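Local atomic coordinates of oxidoreductase (Bordetella pertussis, PDB entry 3Q2K), a protein that binds NADH and a UDP-linked N-acetylglucosaminuronic acid and probably oxidises this sugar on the way to 2,3-diacetamido-2,3-dideoxy-D-mannuronic acid. Residues 150-155 and 209-214. Numbering follows the deposited sequence.
Sequences KQNRRN and ASHYVD. With HP7 ((2S,3S,4R,5R,6R)-5-acetamido-6-[[[(2R,3S,4R,5R)-5-(2,4-dioxopyrimidin-1-yl)-3,4-dihydroxy-oxolan-2-yl]methoxy-hydroxy-phosphoryl]oxy-hydroxy-phosphoryl]oxy-3,4-dihydroxy-oxane-2-carboxylic acid), chain V.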
loop_
_atom_site.group_PDB
_atom_site.type_symbol
_atom_site.label_atom_id
_atom_site.label_comp_id
_atom_site.label_asym_id
_atom_site.label_seq_id
_atom_site.Cartn_x
_atom_site.Cartn_y
_atom_site.Cartn_z
ATOM N N LYS C 150 -13.578 32.594 -14.719
ATOM C CA LYS C 150 -13.567 32.376 -13.286
ATOM C C LYS C 150 -13.980 33.702 -12.674
ATOM O O LYS C 150 -13.132 34.411 -12.129
ATOM C CB LYS C 150 -12.178 31.958 -12.793
ATOM C CG LYS C 150 -12.189 30.695 -11.964
ATOM C CD LYS C 150 -12.185 29.523 -12.919
ATOM C CE LYS C 150 -12.038 28.226 -12.127
ATOM N NZ LYS C 150 -13.204 27.299 -12.134
ATOM N N GLN C 151 -15.273 34.013 -12.714
ATOM C CA GLN C 151 -15.652 35.393 -12.436
ATOM C C GLN C 151 -15.403 35.806 -10.998
ATOM O O GLN C 151 -15.160 36.989 -10.761
ATOM C CB GLN C 151 -17.045 35.795 -12.941
ATOM C CG GLN C 151 -18.227 35.198 -12.178
ATOM C CD GLN C 151 -18.618 33.846 -12.733
ATOM O OE1 GLN C 151 -17.779 33.114 -13.266
ATOM N NE2 GLN C 151 -19.907 33.533 -12.663
ATOM N N ASN C 152 -15.428 34.866 -10.058
ATOM C CA ASN C 152 -15.390 35.294 -8.664
ATOM C C ASN C 152 -14.038 35.926 -8.383
ATOM O O ASN C 152 -13.873 36.655 -7.407
ATOM C CB ASN C 152 -15.576 34.127 -7.684
ATOM C CG ASN C 152 -17.008 33.624 -7.625
ATOM O OD1 ASN C 152 -17.877 34.022 -8.401
ATOM N ND2 ASN C 152 -17.248 32.676 -6.733
ATOM N N ARG C 153 -13.078 35.672 -9.267
ATOM C CA ARG C 153 -11.771 36.275 -9.033
ATOM C C ARG C 153 -11.825 37.803 -9.017
ATOM O O ARG C 153 -10.980 38.483 -8.428
ATOM C CB ARG C 153 -10.747 35.751 -10.043
ATOM C CG ARG C 153 -10.237 34.357 -9.769
ATOM C CD ARG C 153 -9.151 34.019 -10.780
ATOM N NE ARG C 153 -8.681 32.640 -10.675
ATOM C CZ ARG C 153 -7.501 32.215 -11.116
ATOM N NH1 ARG C 153 -6.637 33.042 -11.683
ATOM N NH2 ARG C 153 -7.156 30.943 -10.992
ATOM N N ARG C 154 -12.843 38.362 -9.659
ATOM C CA ARG C 154 -12.917 39.809 -9.774
ATOM C C ARG C 154 -13.711 40.351 -8.599
ATOM O O ARG C 154 -13.771 41.562 -8.425
ATOM C CB ARG C 154 -13.601 40.228 -11.077
ATOM C CG ARG C 154 -12.960 39.709 -12.352
ATOM C CD ARG C 154 -11.489 40.085 -12.475
ATOM N NE ARG C 154 -11.234 41.498 -12.213
ATOM C CZ ARG C 154 -10.172 41.939 -11.548
ATOM N NH1 ARG C 154 -10.006 43.238 -11.343
ATOM N NH2 ARG C 154 -9.280 41.077 -11.082
ATOM N N ASN C 155 -14.348 39.470 -7.837
ATOM C CA ASN C 155 -15.070 39.925 -6.657
ATOM C C ASN C 155 -14.240 40.913 -5.844
ATOM O O ASN C 155 -13.117 40.619 -5.442
ATOM C CB ASN C 155 -15.357 38.743 -5.737
ATOM C CG ASN C 155 -16.571 37.969 -6.187
ATOM O OD1 ASN C 155 -17.061 38.198 -7.289
ATOM N ND2 ASN C 155 -17.040 37.040 -5.357
ATOM N N ALA C 209 -18.747 23.938 -6.946
ATOM C CA ALA C 209 -17.734 24.405 -6.007
ATOM C C ALA C 209 -16.381 24.639 -6.678
ATOM O O ALA C 209 -15.406 25.017 -6.029
ATOM C CB ALA C 209 -17.579 23.415 -4.857
ATOM N N SER C 210 -16.311 24.429 -7.987
ATOM C CA SER C 210 -15.050 24.685 -8.684
ATOM C C SER C 210 -14.519 26.117 -8.550
ATOM O O SER C 210 -13.307 26.296 -8.462
ATOM C CB SER C 210 -15.125 24.251 -10.153
ATOM O OG SER C 210 -16.130 24.982 -10.830
ATOM N N HIS C 211 -15.386 27.126 -8.561
ATOM C CA HIS C 211 -15.016 28.501 -8.231
ATOM C C HIS C 211 -14.334 28.520 -6.875
ATOM O O HIS C 211 -13.572 29.440 -6.569
ATOM C CB HIS C 211 -16.235 29.429 -8.119
ATOM C CG HIS C 211 -17.175 29.346 -9.283
ATOM N ND1 HIS C 211 -17.009 30.104 -10.422
ATOM C CD2 HIS C 211 -18.264 28.569 -9.505
ATOM C CE1 HIS C 211 -17.974 29.822 -11.281
ATOM N NE2 HIS C 211 -18.757 28.902 -10.744
ATOM N N TYR C 212 -14.699 27.559 -6.031
ATOM C CA TYR C 212 -14.178 27.564 -4.671
ATOM C C TYR C 212 -12.909 26.729 -4.578
ATOM O O TYR C 212 -11.970 27.110 -3.888
ATOM C CB TYR C 212 -15.241 27.122 -3.665
ATOM C CG TYR C 212 -16.332 28.160 -3.674
ATOM C CD1 TYR C 212 -16.390 29.140 -2.695
ATOM C CD2 TYR C 212 -17.250 28.202 -4.716
ATOM C CE1 TYR C 212 -17.364 30.112 -2.751
ATOM C CE2 TYR C 212 -18.213 29.190 -4.788
ATOM C CZ TYR C 212 -18.249 30.153 -3.804
ATOM O OH TYR C 212 -19.233 31.119 -3.838
ATOM N N VAL C 213 -12.861 25.613 -5.297
ATOM C CA VAL C 213 -11.607 24.889 -5.429
ATOM C C VAL C 213 -10.533 25.787 -6.020
ATOM O O VAL C 213 -9.409 25.729 -5.531
ATOM C CB VAL C 213 -11.801 23.596 -6.233
ATOM C CG1 VAL C 213 -10.479 22.903 -6.498
ATOM C CG2 VAL C 213 -12.688 22.702 -5.412
ATOM N N ASP C 214 -10.927 26.664 -6.943
ATOM C CA ASP C 214 -10.040 27.612 -7.616
ATOM C C ASP C 214 -9.348 28.533 -6.618
ATOM O O ASP C 214 -8.181 28.869 -6.807
ATOM C CB ASP C 214 -10.793 28.474 -8.638
ATOM C CG ASP C 214 -9.882 29.422 -9.402
ATOM O OD1 ASP C 214 -8.936 28.955 -10.072
ATOM O OD2 ASP C 214 -10.090 30.651 -9.354
HETATM N N1 HP7 V . -30.935 26.723 -6.449
HETATM C C2 HP7 V . -31.785 26.237 -5.533
HETATM O O2 HP7 V . -32.579 25.289 -5.701
HETATM N N3 HP7 V . -31.816 26.783 -4.307
HETATM C C4 HP7 V . -30.987 27.805 -4.011
HETATM O O4 HP7 V . -31.052 28.216 -2.833
HETATM C C5 HP7 V . -30.094 28.322 -4.949
HETATM C C6 HP7 V . -30.091 27.740 -6.217
HETATM P PA HP7 V . -28.180 29.869 -9.466
HETATM P PB HP7 V . -25.801 30.540 -10.907
HETATM O "O'P" HP7 V . -25.785 25.150 -10.432
HETATM O "O'Q" HP7 V . -25.541 25.059 -12.539
HETATM C "C1'" HP7 V . -23.959 28.845 -10.133
HETATM O O1A HP7 V . -27.940 30.624 -8.177
HETATM O O1B HP7 V . -25.398 31.693 -10.019
HETATM C C1C HP7 V . -30.940 26.089 -7.766
HETATM C "C2'" HP7 V . -22.447 28.724 -10.335
HETATM N "N2'" HP7 V . -21.740 29.980 -10.543
HETATM O O2A HP7 V . -29.175 30.323 -10.510
HETATM O O2B HP7 V . -26.442 30.716 -12.259
HETATM C C2C HP7 V . -31.881 26.845 -8.695
HETATM O O2C HP7 V . -32.476 25.873 -9.557
HETATM C "C3'" HP7 V . -22.195 27.919 -11.603
HETATM O "O3'" HP7 V . -20.806 27.725 -11.930
HETATM O O3A HP7 V . -26.737 29.517 -10.090
HETATM O O3B HP7 V . -24.458 29.682 -11.178
HETATM C C3C HP7 V . -30.881 27.520 -9.613
HETATM O O3C HP7 V . -31.536 27.743 -10.859
HETATM C "C4'" HP7 V . -22.993 26.622 -11.482
HETATM O "O4'" HP7 V . -22.738 25.892 -12.687
HETATM C C4C HP7 V . -29.754 26.502 -9.736
HETATM O O4C HP7 V . -29.642 26.136 -8.363
HETATM C "C5'" HP7 V . -24.490 26.917 -11.421
HETATM O "O5'" HP7 V . -24.695 27.614 -10.198
HETATM C C5C HP7 V . -28.495 27.300 -10.048
HETATM O O5C HP7 V . -28.526 28.348 -9.079
HETATM C "C6'" HP7 V . -25.301 25.652 -11.466
HETATM C "C7'" HP7 V . -21.325 30.728 -9.525
HETATM O "O7'" HP7 V . -21.461 30.265 -8.397
HETATM C "C8'" HP7 V . -20.711 32.080 -9.754
HETATM O O HOH W 1 -15.001 31.809 -10.385
HETATM O O HOH W 2 -20.374 31.527 -6.609
#
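K150 and H211 bring the backbones closest, CA to CA 6.5 Å, where the residue leading into the 3-10 turn 151-154 faces the first turn of helix 210-220. In this GFO/IDH/MocA-type oxidoreductase the contact joins the loop that follows the last strand, 146-148, of the Rossmann sheet to the C-terminal alpha/beta domain, beside the nicotinamide and sugar sites. At the end remote from the ligands, R153 grips D214 side-on: NE donates to OD2 and NH2 to OD1, both at 2.8 Å, each oxygen using its syn lone pair. The guanidinium and carboxylate planes are only 14° apart, and the two nearly straight bonds fix the rotation of both groups. D214 reaches across because its CG stands anti to the backbone N (chi1 -177°). R153 NH1 pairs with E344, and W218 adds a cation-pi contact. The K150 chain, bent at chi2 and chi4, passes aslant over D214, with K150 CG 3.3 Å from D214 OD2, and carries its amine on toward the start of the helix. On the ligand side, N152 sets its amide ND2 3.7 Å from H211 CB and near Y212 OH. Water 1 lies in the plane of the H211 ring, bonded to ND1 and accepting from N152 N, so it ties the imidazole to the 3-10 turn. Water 2 bonds to Y212 OH and takes a weak bond from N152 ND2; its link to O7' of HP7 is modelled too short and is doubtful. The acetamido methyl C8' sits 3.8 Å above one face of the imidazole, offset toward the rim, and is also approached by Q151 NE2, which donates to NADH O7N. With water 1 at ND1, the imidazole is held in its plane at both nitrogens: H211 NE2 meets the sugar hydroxyl O3' at 2.6 Å in an almost straight hydrogen bond (173°).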